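Local coordinates for protein prolyl-ACP dehydrogenase (Oscillatoria sp., PDB 4IRN) that binds FAD and, as a prolyl-acyl carrier protein oxidase of the acyl-CoA dehydrogenase fold, oxidises carrier-bound proline in the biosynthesis of the cyanotoxin anatoxin-a, at residues 303-306 / 311-314; 299-304 / 376-381; 319-324 / 371-376; 291-296 / 387-392. All blocks are in the same frame, centred on the assembly; numbering follows the deposited sequence.

Contact 1: 303-306 / 311-314. With FAD (flavin-adenine dinucleotide), chain J.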
# COMPACT_ATOMS: atom_id res chain seq x y z
N ARG A 303 3.85 12.69 22.15
CA ARG A 303 3.84 12.59 23.60
C ARG A 303 3.41 13.92 24.25
O ARG A 303 2.70 13.90 25.25
CB ARG A 303 5.21 12.16 24.10
CG ARG A 303 5.60 10.74 23.67
CD ARG A 303 6.96 10.41 24.26
NE ARG A 303 6.74 10.13 25.69
CZ ARG A 303 7.62 9.61 26.53
NH1 ARG A 303 8.84 9.28 26.12
NH2 ARG A 303 7.29 9.40 27.80
N SER A 304 3.83 15.05 23.67
CA SER A 304 3.52 16.41 24.14
C SER A 304 2.11 16.88 23.81
O SER A 304 1.40 17.33 24.70
CB SER A 304 4.53 17.42 23.60
OG SER A 304 5.83 17.18 24.12
N HIS A 305 1.73 16.84 22.52
CA HIS A 305 0.43 17.32 22.08
C HIS A 305 -0.72 16.47 22.58
O HIS A 305 -0.71 15.25 22.40
CB HIS A 305 0.37 17.56 20.58
CG HIS A 305 -0.79 18.40 20.16
ND1 HIS A 305 -0.91 19.72 20.58
CD2 HIS A 305 -1.86 18.09 19.39
CE1 HIS A 305 -2.03 20.17 20.05
NE2 HIS A 305 -2.63 19.23 19.32
N LYS A 306 -1.71 17.12 23.20
CA LYS A 306 -2.89 16.48 23.78
C LYS A 306 -4.19 16.86 23.10
O LYS A 306 -4.36 18.00 22.69
CB LYS A 306 -2.99 16.75 25.28
CG LYS A 306 -2.01 15.94 26.12
CD LYS A 306 -1.97 16.51 27.51
CE LYS A 306 -0.96 15.85 28.39
NZ LYS A 306 -0.84 16.59 29.68
N ALA A 311 -2.53 12.34 25.37
CA ALA A 311 -1.53 12.60 24.35
C ALA A 311 -2.00 11.91 23.10
O ALA A 311 -2.55 10.82 23.19
CB ALA A 311 -0.18 12.07 24.77
N ILE A 312 -1.78 12.55 21.94
CA ILE A 312 -2.20 12.03 20.63
C ILE A 312 -1.63 10.64 20.30
O ILE A 312 -2.30 9.85 19.64
CB ILE A 312 -2.02 13.06 19.47
CG1 ILE A 312 -0.59 13.64 19.46
CG2 ILE A 312 -3.08 14.18 19.56
CD1 ILE A 312 -0.02 13.89 18.09
N GLY A 313 -0.43 10.35 20.81
CA GLY A 313 0.25 9.06 20.67
C GLY A 313 -0.44 7.90 21.36
O GLY A 313 -0.08 6.75 21.13
N LYS A 314 -1.41 8.19 22.22
CA LYS A 314 -2.22 7.18 22.89
C LYS A 314 -3.29 6.59 21.96
O LYS A 314 -3.86 5.54 22.26
CB LYS A 314 -2.84 7.71 24.21
CG LYS A 314 -1.81 8.06 25.29
CD LYS A 314 -1.17 6.83 25.92
CE LYS A 314 -0.04 7.20 26.84
NZ LYS A 314 0.62 5.99 27.39
PA FAD J . -4.86 17.89 16.25
O1A FAD J . -6.10 17.85 17.07
O2A FAD J . -3.68 18.72 16.76
O5B FAD J . -4.37 16.41 15.89
C5B FAD J . -3.02 15.99 16.14
C4B FAD J . -2.92 14.67 15.43
O4B FAD J . -3.47 13.63 16.26
C3B FAD J . -3.67 14.65 14.10
O3B FAD J . -2.76 14.37 13.04
C2B FAD J . -4.76 13.58 14.24
O2B FAD J . -4.61 12.64 13.19
C1B FAD J . -4.44 12.87 15.56
N9A FAD J . -5.60 12.69 16.43
C8A FAD J . -6.16 13.62 17.26
N7A FAD J . -7.24 13.21 17.89
C5A FAD J . -7.40 11.90 17.44
C6A FAD J . -8.36 10.90 17.73
N6A FAD J . -9.42 11.09 18.51
N1A FAD J . -8.20 9.70 17.12
C2A FAD J . -7.18 9.53 16.29
N3A FAD J . -6.23 10.39 15.94
C4A FAD J . -6.38 11.57 16.55
N1 FAD J . -10.61 25.66 11.22
C2 FAD J . -11.66 26.56 11.37
O2 FAD J . -12.40 26.53 12.35
N3 FAD J . -11.90 27.51 10.40
C4 FAD J . -11.17 27.67 9.25
O4 FAD J . -11.47 28.56 8.46
C4X FAD J . -10.05 26.73 9.09
N5 FAD J . -9.29 26.84 8.03
C5X FAD J . -8.21 25.97 7.91
C6 FAD J . -7.40 26.07 6.78
C7 FAD J . -6.30 25.24 6.58
C7M FAD J . -5.49 25.35 5.32
C8 FAD J . -6.00 24.27 7.57
C8M FAD J . -4.82 23.34 7.42
C9 FAD J . -6.80 24.17 8.70
C9A FAD J . -7.91 25.00 8.89
N10 FAD J . -8.75 24.92 10.03
C10 FAD J . -9.84 25.75 10.15
C1' FAD J . -8.40 23.98 11.11
C2' FAD J . -8.47 22.54 10.61
O2' FAD J . -9.82 22.08 10.60
C3' FAD J . -7.57 21.63 11.44
O3' FAD J . -6.47 21.15 10.67
C4' FAD J . -8.28 20.47 12.13
O4' FAD J . -9.19 21.06 13.06
C5' FAD J . -7.30 19.56 12.85
O5' FAD J . -6.43 20.49 13.53
P FAD J . -5.19 19.99 14.33
O1P FAD J . -4.09 19.51 13.47
O2P FAD J . -5.11 21.14 15.32
O3P FAD J . -5.59 18.64 15.08

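Contact 2: 299-304 / 376-381. With FAD (flavin-adenine dinucleotide), chain J.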
# COMPACT_ATOMS: atom_id res chain seq x y z
N ILE A 299 7.95 11.75 17.80
CA ILE A 299 7.69 11.06 19.08
C ILE A 299 7.43 12.15 20.14
O ILE A 299 6.41 12.10 20.82
CB ILE A 299 8.81 10.06 19.52
CG1 ILE A 299 8.91 8.87 18.56
CG2 ILE A 299 8.54 9.54 20.95
CD1 ILE A 299 10.19 8.06 18.63
N ARG A 300 8.34 13.15 20.23
CA ARG A 300 8.22 14.28 21.15
C ARG A 300 6.85 14.94 21.04
O ARG A 300 6.20 15.15 22.06
CB ARG A 300 9.33 15.32 20.91
CG ARG A 300 10.66 14.99 21.57
CD ARG A 300 11.65 16.13 21.47
NE ARG A 300 12.93 15.72 20.88
CZ ARG A 300 13.50 16.31 19.84
NH1 ARG A 300 12.90 17.31 19.22
NH2 ARG A 300 14.65 15.85 19.36
N TYR A 301 6.40 15.24 19.79
CA TYR A 301 5.10 15.86 19.53
C TYR A 301 3.91 14.95 19.89
O TYR A 301 2.93 15.42 20.46
CB TYR A 301 4.99 16.34 18.07
CG TYR A 301 3.87 17.33 17.86
CD1 TYR A 301 4.05 18.68 18.14
CD2 TYR A 301 2.62 16.91 17.40
CE1 TYR A 301 3.01 19.59 17.98
CE2 TYR A 301 1.58 17.82 17.22
CZ TYR A 301 1.78 19.16 17.51
OH TYR A 301 0.78 20.08 17.35
N ALA A 302 4.02 13.64 19.56
CA ALA A 302 2.97 12.66 19.86
C ALA A 302 2.79 12.43 21.37
O ALA A 302 1.70 12.06 21.82
CB ALA A 302 3.26 11.35 19.15
N ARG A 303 3.85 12.69 22.15
CA ARG A 303 3.84 12.59 23.60
C ARG A 303 3.41 13.92 24.25
O ARG A 303 2.70 13.90 25.25
CB ARG A 303 5.21 12.16 24.10
CG ARG A 303 5.60 10.74 23.67
CD ARG A 303 6.96 10.41 24.26
NE ARG A 303 6.74 10.13 25.69
CZ ARG A 303 7.62 9.61 26.53
NH1 ARG A 303 8.84 9.28 26.12
NH2 ARG A 303 7.29 9.40 27.80
N SER A 304 3.83 15.05 23.67
CA SER A 304 3.52 16.41 24.14
C SER A 304 2.11 16.88 23.81
O SER A 304 1.40 17.33 24.70
CB SER A 304 4.53 17.42 23.60
OG SER A 304 5.83 17.18 24.12
N GLY A 376 -0.56 17.51 12.32
CA GLY A 376 -1.82 18.07 11.86
C GLY A 376 -1.61 19.27 10.97
O GLY A 376 -0.64 19.31 10.20
N ALA A 377 -2.50 20.29 11.08
CA ALA A 377 -2.40 21.53 10.29
C ALA A 377 -1.10 22.26 10.59
O ALA A 377 -0.55 22.92 9.71
CB ALA A 377 -3.57 22.44 10.59
N TYR A 378 -0.60 22.11 11.83
CA TYR A 378 0.65 22.67 12.34
C TYR A 378 1.84 22.24 11.47
O TYR A 378 2.71 23.06 11.19
CB TYR A 378 0.81 22.29 13.83
CG TYR A 378 2.12 22.71 14.47
CD1 TYR A 378 2.48 24.06 14.56
CD2 TYR A 378 2.97 21.77 15.03
CE1 TYR A 378 3.68 24.45 15.15
CE2 TYR A 378 4.18 22.15 15.62
CZ TYR A 378 4.53 23.49 15.68
OH TYR A 378 5.70 23.87 16.28
N GLY A 379 1.83 20.99 11.00
CA GLY A 379 2.87 20.43 10.14
C GLY A 379 2.85 20.93 8.70
O GLY A 379 3.79 20.65 7.95
N TYR A 380 1.80 21.68 8.32
CA TYR A 380 1.59 22.24 6.98
C TYR A 380 2.09 23.71 6.87
O TYR A 380 2.17 24.25 5.76
CB TYR A 380 0.09 22.12 6.61
CG TYR A 380 -0.26 22.40 5.17
CD1 TYR A 380 0.00 21.46 4.18
CD2 TYR A 380 -0.88 23.59 4.79
CE1 TYR A 380 -0.32 21.70 2.84
CE2 TYR A 380 -1.20 23.85 3.46
CZ TYR A 380 -0.92 22.90 2.49
OH TYR A 380 -1.27 23.15 1.18
N LEU A 381 2.44 24.32 8.01
CA LEU A 381 2.91 25.70 8.08
C LEU A 381 4.39 25.81 7.74
O LEU A 381 5.16 24.93 8.12
CB LEU A 381 2.64 26.27 9.49
CG LEU A 381 1.17 26.27 9.97
CD1 LEU A 381 1.05 26.80 11.38
CD2 LEU A 381 0.28 27.10 9.04
PA FAD J . -4.86 17.89 16.25
O1A FAD J . -6.10 17.85 17.07
O2A FAD J . -3.68 18.72 16.76
O5B FAD J . -4.37 16.41 15.89
C5B FAD J . -3.02 15.99 16.14
C4B FAD J . -2.92 14.67 15.43
O4B FAD J . -3.47 13.63 16.26
C3B FAD J . -3.67 14.65 14.10
O3B FAD J . -2.76 14.37 13.04
C2B FAD J . -4.76 13.58 14.24
O2B FAD J . -4.61 12.64 13.19
C1B FAD J . -4.44 12.87 15.56
N9A FAD J . -5.60 12.69 16.43
C8A FAD J . -6.16 13.62 17.26
N7A FAD J . -7.24 13.21 17.89
C5A FAD J . -7.40 11.90 17.44
C6A FAD J . -8.36 10.90 17.73
N6A FAD J . -9.42 11.09 18.51
N1A FAD J . -8.20 9.70 17.12
C2A FAD J . -7.18 9.53 16.29
N3A FAD J . -6.23 10.39 15.94
C4A FAD J . -6.38 11.57 16.55
N1 FAD J . -10.61 25.66 11.22
C2 FAD J . -11.66 26.56 11.37
O2 FAD J . -12.40 26.53 12.35
N3 FAD J . -11.90 27.51 10.40
C4 FAD J . -11.17 27.67 9.25
O4 FAD J . -11.47 28.56 8.46
C4X FAD J . -10.05 26.73 9.09
N5 FAD J . -9.29 26.84 8.03
C5X FAD J . -8.21 25.97 7.91
C6 FAD J . -7.40 26.07 6.78
C7 FAD J . -6.30 25.24 6.58
C7M FAD J . -5.49 25.35 5.32
C8 FAD J . -6.00 24.27 7.57
C8M FAD J . -4.82 23.34 7.42
C9 FAD J . -6.80 24.17 8.70
C9A FAD J . -7.91 25.00 8.89
N10 FAD J . -8.75 24.92 10.03
C10 FAD J . -9.84 25.75 10.15
C1' FAD J . -8.40 23.98 11.11
C2' FAD J . -8.47 22.54 10.61
O2' FAD J . -9.82 22.08 10.60
C3' FAD J . -7.57 21.63 11.44
O3' FAD J . -6.47 21.15 10.67
C4' FAD J . -8.28 20.47 12.13
O4' FAD J . -9.19 21.06 13.06
C5' FAD J . -7.30 19.56 12.85
O5' FAD J . -6.43 20.49 13.53
P FAD J . -5.19 19.99 14.33
O1P FAD J . -4.09 19.51 13.47
O2P FAD J . -5.11 21.14 15.32
O3P FAD J . -5.59 18.64 15.08

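Contact 3: 319-324 / 371-376. With FAD (flavin-adenine dinucleotide), chain J.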
# COMPACT_ATOMS: atom_id res chain seq x y z
N ALA A 319 0.18 6.47 16.80
CA ALA A 319 1.30 5.63 17.21
C ALA A 319 1.82 4.71 16.10
O ALA A 319 2.99 4.39 16.07
CB ALA A 319 0.92 4.83 18.42
N ASN A 320 0.94 4.31 15.19
CA ASN A 320 1.31 3.41 14.09
C ASN A 320 2.18 4.11 13.07
O ASN A 320 3.05 3.47 12.49
CB ASN A 320 0.08 2.76 13.44
CG ASN A 320 0.40 1.58 12.57
OD1 ASN A 320 1.30 0.80 12.87
ND2 ASN A 320 -0.33 1.42 11.49
N LYS A 321 1.98 5.43 12.89
CA LYS A 321 2.79 6.23 11.96
C LYS A 321 4.23 6.28 12.43
O LYS A 321 5.15 6.32 11.62
CB LYS A 321 2.24 7.65 11.81
CG LYS A 321 0.92 7.72 11.11
CD LYS A 321 0.22 9.04 11.39
CE LYS A 321 -1.02 9.26 10.56
NZ LYS A 321 -0.88 8.78 9.16
N LEU A 322 4.41 6.26 13.76
CA LEU A 322 5.73 6.24 14.37
C LEU A 322 6.37 4.85 14.36
O LEU A 322 7.57 4.74 14.21
CB LEU A 322 5.71 6.87 15.77
CG LEU A 322 5.30 8.33 15.75
CD1 LEU A 322 4.65 8.73 17.01
CD2 LEU A 322 6.47 9.20 15.39
N VAL A 323 5.55 3.79 14.43
CA VAL A 323 5.97 2.38 14.32
C VAL A 323 6.45 2.16 12.87
O VAL A 323 7.52 1.57 12.67
CB VAL A 323 4.85 1.40 14.75
CG1 VAL A 323 5.26 -0.05 14.52
CG2 VAL A 323 4.46 1.61 16.22
N GLU A 324 5.72 2.71 11.87
CA GLU A 324 6.09 2.63 10.45
C GLU A 324 7.38 3.41 10.17
O GLU A 324 8.24 2.94 9.41
CB GLU A 324 4.95 3.10 9.53
CG GLU A 324 3.77 2.14 9.45
CD GLU A 324 4.01 0.78 8.82
OE1 GLU A 324 4.90 0.66 7.94
OE2 GLU A 324 3.28 -0.17 9.18
N ALA A 371 5.19 12.56 9.24
CA ALA A 371 5.60 13.54 10.24
C ALA A 371 4.67 14.76 10.17
O ALA A 371 4.27 15.28 11.22
CB ALA A 371 7.04 13.97 9.99
N ILE A 372 4.29 15.19 8.95
CA ILE A 372 3.37 16.30 8.71
C ILE A 372 1.97 15.90 9.23
O ILE A 372 1.29 16.72 9.86
CB ILE A 372 3.36 16.71 7.20
CG1 ILE A 372 4.74 17.29 6.78
CG2 ILE A 372 2.22 17.72 6.89
CD1 ILE A 372 5.02 17.27 5.30
N GLU A 373 1.56 14.62 9.00
CA GLU A 373 0.27 14.08 9.44
C GLU A 373 0.14 14.09 10.96
O GLU A 373 -0.88 14.57 11.46
CB GLU A 373 0.04 12.68 8.88
CG GLU A 373 -0.31 12.65 7.40
CD GLU A 373 -0.13 11.31 6.72
OE1 GLU A 373 0.12 10.30 7.41
OE2 GLU A 373 -0.22 11.27 5.47
N ILE A 374 1.17 13.60 11.69
CA ILE A 374 1.23 13.56 13.17
C ILE A 374 1.02 14.97 13.77
O ILE A 374 0.29 15.11 14.75
CB ILE A 374 2.55 12.88 13.65
CG1 ILE A 374 2.56 11.37 13.31
CG2 ILE A 374 2.83 13.10 15.14
CD1 ILE A 374 3.93 10.77 13.12
N HIS A 375 1.64 16.00 13.15
CA HIS A 375 1.55 17.41 13.59
C HIS A 375 0.23 18.11 13.21
O HIS A 375 -0.07 19.18 13.76
CB HIS A 375 2.76 18.21 13.09
CG HIS A 375 4.05 17.84 13.77
ND1 HIS A 375 4.70 16.66 13.48
CD2 HIS A 375 4.78 18.54 14.66
CE1 HIS A 375 5.79 16.66 14.22
NE2 HIS A 375 5.89 17.78 14.94
N GLY A 376 -0.56 17.51 12.32
CA GLY A 376 -1.82 18.07 11.86
C GLY A 376 -1.61 19.27 10.97
O GLY A 376 -0.64 19.31 10.20
PA FAD J . -4.86 17.89 16.25
O1A FAD J . -6.10 17.85 17.07
O2A FAD J . -3.68 18.72 16.76
O5B FAD J . -4.37 16.41 15.89
C5B FAD J . -3.02 15.99 16.14
C4B FAD J . -2.92 14.67 15.43
O4B FAD J . -3.47 13.63 16.26
C3B FAD J . -3.67 14.65 14.10
O3B FAD J . -2.76 14.37 13.04
C2B FAD J . -4.76 13.58 14.24
O2B FAD J . -4.61 12.64 13.19
C1B FAD J . -4.44 12.87 15.56
N9A FAD J . -5.60 12.69 16.43
C8A FAD J . -6.16 13.62 17.26
N7A FAD J . -7.24 13.21 17.89
C5A FAD J . -7.40 11.90 17.44
C6A FAD J . -8.36 10.90 17.73
N6A FAD J . -9.42 11.09 18.51
N1A FAD J . -8.20 9.70 17.12
C2A FAD J . -7.18 9.53 16.29
N3A FAD J . -6.23 10.39 15.94
C4A FAD J . -6.38 11.57 16.55
N1 FAD J . -10.61 25.66 11.22
C2 FAD J . -11.66 26.56 11.37
O2 FAD J . -12.40 26.53 12.35
N3 FAD J . -11.90 27.51 10.40
C4 FAD J . -11.17 27.67 9.25
O4 FAD J . -11.47 28.56 8.46
C4X FAD J . -10.05 26.73 9.09
N5 FAD J . -9.29 26.84 8.03
C5X FAD J . -8.21 25.97 7.91
C6 FAD J . -7.40 26.07 6.78
C7 FAD J . -6.30 25.24 6.58
C7M FAD J . -5.49 25.35 5.32
C8 FAD J . -6.00 24.27 7.57
C8M FAD J . -4.82 23.34 7.42
C9 FAD J . -6.80 24.17 8.70
C9A FAD J . -7.91 25.00 8.89
N10 FAD J . -8.75 24.92 10.03
C10 FAD J . -9.84 25.75 10.15
C1' FAD J . -8.40 23.98 11.11
C2' FAD J . -8.47 22.54 10.61
O2' FAD J . -9.82 22.08 10.60
C3' FAD J . -7.57 21.63 11.44
O3' FAD J . -6.47 21.15 10.67
C4' FAD J . -8.28 20.47 12.13
O4' FAD J . -9.19 21.06 13.06
C5' FAD J . -7.30 19.56 12.85
O5' FAD J . -6.43 20.49 13.53
P FAD J . -5.19 19.99 14.33
O1P FAD J . -4.09 19.51 13.47
O2P FAD J . -5.11 21.14 15.32
O3P FAD J . -5.59 18.64 15.08

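Contact 4: 291-296 / 387-392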
# COMPACT_ATOMS: atom_id res chain seq x y z
N MET A 291 15.82 11.15 8.64
CA MET A 291 14.73 10.27 9.02
C MET A 291 14.74 10.01 10.52
O MET A 291 13.67 9.97 11.14
CB MET A 291 14.81 8.95 8.25
CG MET A 291 14.46 9.07 6.76
SD MET A 291 14.79 7.56 5.81
CE MET A 291 13.48 6.54 6.39
N GLU A 292 15.95 9.86 11.12
CA GLU A 292 16.13 9.66 12.56
C GLU A 292 15.71 10.92 13.32
O GLU A 292 15.06 10.80 14.36
CB GLU A 292 17.59 9.29 12.89
CG GLU A 292 17.78 8.68 14.27
CD GLU A 292 19.19 8.24 14.61
OE1 GLU A 292 19.74 7.37 13.88
OE2 GLU A 292 19.75 8.74 15.62
N ARG A 293 16.05 12.13 12.79
CA ARG A 293 15.68 13.41 13.39
C ARG A 293 14.17 13.62 13.41
O ARG A 293 13.63 13.98 14.46
CB ARG A 293 16.40 14.61 12.72
CG ARG A 293 16.09 15.96 13.41
CD ARG A 293 16.82 17.15 12.83
NE ARG A 293 16.36 17.47 11.48
CZ ARG A 293 17.08 17.29 10.38
NH1 ARG A 293 18.31 16.79 10.46
NH2 ARG A 293 16.58 17.61 9.20
N LEU A 294 13.49 13.35 12.29
CA LEU A 294 12.03 13.48 12.17
C LEU A 294 11.27 12.48 13.03
O LEU A 294 10.18 12.79 13.47
CB LEU A 294 11.55 13.39 10.72
CG LEU A 294 12.20 14.31 9.67
CD1 LEU A 294 11.67 13.97 8.29
CD2 LEU A 294 11.99 15.79 9.99
N LEU A 295 11.83 11.29 13.26
CA LEU A 295 11.21 10.28 14.11
C LEU A 295 11.18 10.77 15.56
O LEU A 295 10.11 10.75 16.18
CB LEU A 295 11.90 8.89 14.00
CG LEU A 295 11.45 7.75 14.95
CD1 LEU A 295 9.94 7.48 14.87
CD2 LEU A 295 12.22 6.49 14.67
N GLU A 296 12.35 11.23 16.08
CA GLU A 296 12.47 11.72 17.45
C GLU A 296 11.63 12.99 17.67
O GLU A 296 11.04 13.18 18.74
CB GLU A 296 13.94 11.97 17.86
CG GLU A 296 14.91 10.80 17.73
CD GLU A 296 16.36 11.10 18.09
OE1 GLU A 296 16.70 12.28 18.32
OE2 GLU A 296 17.17 10.15 18.07
N GLU A 387 7.42 20.74 6.24
CA GLU A 387 6.96 20.84 4.86
C GLU A 387 8.16 20.85 3.89
O GLU A 387 8.13 20.14 2.88
CB GLU A 387 6.01 22.05 4.68
CG GLU A 387 6.62 23.44 4.86
CD GLU A 387 6.92 24.19 3.57
OE1 GLU A 387 6.40 23.78 2.51
OE2 GLU A 387 7.67 25.19 3.62
N ARG A 388 9.23 21.62 4.22
CA ARG A 388 10.46 21.71 3.43
C ARG A 388 11.12 20.32 3.34
O ARG A 388 11.56 19.94 2.25
CB ARG A 388 11.42 22.72 4.06
CG ARG A 388 12.77 22.84 3.35
CD ARG A 388 13.70 23.88 3.94
NE ARG A 388 14.11 23.56 5.31
CZ ARG A 388 13.76 24.26 6.39
NH1 ARG A 388 12.99 25.33 6.26
NH2 ARG A 388 14.19 23.90 7.59
N GLU A 389 11.14 19.57 4.47
CA GLU A 389 11.70 18.22 4.54
C GLU A 389 11.09 17.32 3.46
O GLU A 389 11.85 16.65 2.75
CB GLU A 389 11.49 17.61 5.95
CG GLU A 389 12.19 18.35 7.09
CD GLU A 389 13.71 18.39 7.07
OE1 GLU A 389 14.34 17.53 6.40
OE2 GLU A 389 14.28 19.29 7.73
N LEU A 390 9.73 17.36 3.29
CA LEU A 390 9.02 16.58 2.27
C LEU A 390 9.39 17.04 0.86
O LEU A 390 9.67 16.19 0.00
CB LEU A 390 7.49 16.60 2.48
CG LEU A 390 6.63 15.88 1.42
CD1 LEU A 390 6.94 14.37 1.35
CD2 LEU A 390 5.15 16.10 1.68
N ARG A 391 9.40 18.38 0.62
CA ARG A 391 9.76 18.99 -0.66
C ARG A 391 11.16 18.55 -1.11
O ARG A 391 11.34 18.24 -2.29
CB ARG A 391 9.68 20.53 -0.59
CG ARG A 391 8.25 21.08 -0.53
CD ARG A 391 8.19 22.58 -0.83
NE ARG A 391 8.56 23.40 0.32
CZ ARG A 391 9.74 23.99 0.49
NH1 ARG A 391 10.69 23.86 -0.44
NH2 ARG A 391 9.99 24.70 1.57
N ASP A 392 12.11 18.48 -0.16
CA ASP A 392 13.49 18.05 -0.41
C ASP A 392 13.57 16.55 -0.69
O ASP A 392 14.31 16.14 -1.58
CB ASP A 392 14.42 18.42 0.77
CG ASP A 392 14.53 19.90 1.11
OD1 ASP A 392 14.14 20.75 0.26
OD2 ASP A 392 15.00 20.22 2.23

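Contact 1: 303-306 / 311-314
His305 and Ile312 meet side by side against the FAD, the imidazole beside its pyrophosphate and the isoleucine beside its adenosine ribose. CD2 of the His305 ring lies 4.1 Å from CG2 of Ile312, an oblique approach. With its ring swung to the trans position (chi1 -164°), His305 brings NE2 within 2.8 Å of FAD O2A, but the N-H points well off the oxygen and the hydrogen bond is weak. Ile312 has CG1 between its backbone N and carbonyl carbon (chi1 52°), and its other branch, CG2, packs 3.4 Å from FAD O4B. The two residues are also joined through the backbone: Ile312 N donates to His305 O at 2.9 Å, nearly straight and in the carbonyl plane. A CA-H...O contact from Ala311 reaches the same oxygen. The methyl CB of Ala311 rests 3.4 Å from Arg303 O, while the aliphatic CG of Lys306 lies over the Ala311 backbone; the side chains of Lys306 and Ala311 diverge. The contact is the base of a small beta hairpin, strands 306-307 and 310-311, whose Lys306-Ala311 pair is antiparallel and non-hydrogen-bonded, set between the end of helix 285-304 and the start of helix 316-344.

Contact 2: 299-304 / 376-381
Tyr301 reaches from helix 285-304 to Tyr378 in the 3-10 turn of 376-381, and this single pair of side chains makes the contact. From CB the Tyr301 chain leaves toward the turn, with CG anti to the backbone N (chi1 -163°), and the first part of the ring passes by without meeting 376-381; here it stacks on His375, just before the turn. Contact begins at CE1, which lies 3.7 Å from both CD2 and CE2 of Tyr378. CZ follows at 3.8 Å from Tyr378 CD2. The hydroxyl OH ends the chain 3.6 Å from CD2 of Tyr378, with CG and CB of that residue a little farther off. The two ring planes are near parallel, 17° apart, yet slid so far past each other that they barely overlap, and the centroids stand 5.5 Å apart. In the same turn Ala377 N donates to FAD O1P at 3.0 Å, and Gly376, with positive phi, lets its CA come within 3.1 Å of FAD O1P. His305, which also binds the FAD, meets the Tyr301 ring as well. The interaction between the tyrosines is probably mainly dispersive, and no hydrogen bond joins them: ring carbons and a phenolic oxygen pack together beside a turn whose backbone N-H, not a side chain, supplies a polar hold on one cofactor phosphate, through O1P.

Contact 3: 319-324 / 371-376
Lys321 and Glu373 both have CG anti to the carbonyl carbon (chi1 -69° and -74°), which sends their chains toward each other across two antiparallel helices. The lysine runs extended until CE, where it bends (chi4 -39°) and turns NZ onto OE1 of Glu373. The salt bridge is modelled at 2.5 Å between Lys321 NZ and Glu373 OE1, shorter than expected and no measure of strength; the ammonium comes to the anti side of that oxygen, tilted out of the carboxylate plane, and the two side chains cross at about a right angle. Glu373 OE2 has a second cationic partner, Lys397 of the third subunit, so its carboxylate bridges two lysines and is probably held ionised. Nearer the helix backbone, the lysine's methylenes slide past Ile374 in the opposite direction, CD lying 3.8 Å from Ile374 CG1. CD1 of Ile374 fits against CB of Lys321 and also lies 3.8 Å from CD2 of Leu322. The carbonyl oxygens of Glu373 and Ile374 face the adenosine ribose of the FAD. The contact joins helix 316-344 to the C-terminal end of helix 350-375, their local axes 10.0 Å apart; helix 285-304 packs on Leu322 and Ala371, and helix 386-395 on Ile372 and His375.

Contact 4: 291-296 / 387-392
Arg293 and Glu389 form a salt bridge between helix 285-304 and helix 386-395, with Arg293 NH2 3.2 Å from Glu389 OE2. The carboxylate oxygen sits at the edge of the guanidinium, near its plane, but the arginine approaches from above the carboxylate plane, and the two flat groups are turned 62° against each other. The arginine's NH1 is taken by the carbonyl oxygens of Gly112 and Tyr113, while OE1 of Glu389 accepts from Asn118, so each partner is anchored outside the pair. In Glu389, chi1 sets CG against Leu294, and the bend at chi2 (-64°) then carries the carboxylate to Arg293. CG meets CD2 of Leu294 at 3.9 Å, the one apolar touch between 291-296 and 387-392. Within 387-392, Arg391 takes Glu387 side-on, NE to OE1 and NH2 to OE2, both at 3.1 Å; its NH2 also pairs with Asp67. Farther out, Leu294 and Leu390 both pack on Cys368 of helix 350-375. The buried acid and base probably balance each other's charge. Their bridge is a single hydrogen bond, bent to 142°, and the outside partners of Arg293 NH1 and Glu389 OE1 make it one member of a polar network.

All four contacts lie in the C-terminal helical domain of the acyl-CoA dehydrogenase fold. Helix 285-304 serves contacts 4, 2 and 1 in turn, running from the buried interior to the cofactor; contact 3 pairs the helices that follow, 316-344 and 350-375. Along the chain contact 4 spans the others, contact 2 spans contacts 1 and 3, and contact 1 closes before contact 3 opens. The centres of contacts 1, 2 and 3 are about 8 to 11 Å apart, and all three touch one FAD, which is also hydrogen-bonded by the third subunit. Contact 4, its centre about 12 Å from those of contacts 2 and 3 and about 19 Å from that of contact 1, joins helix 285-304 to helix 386-395 away from the site.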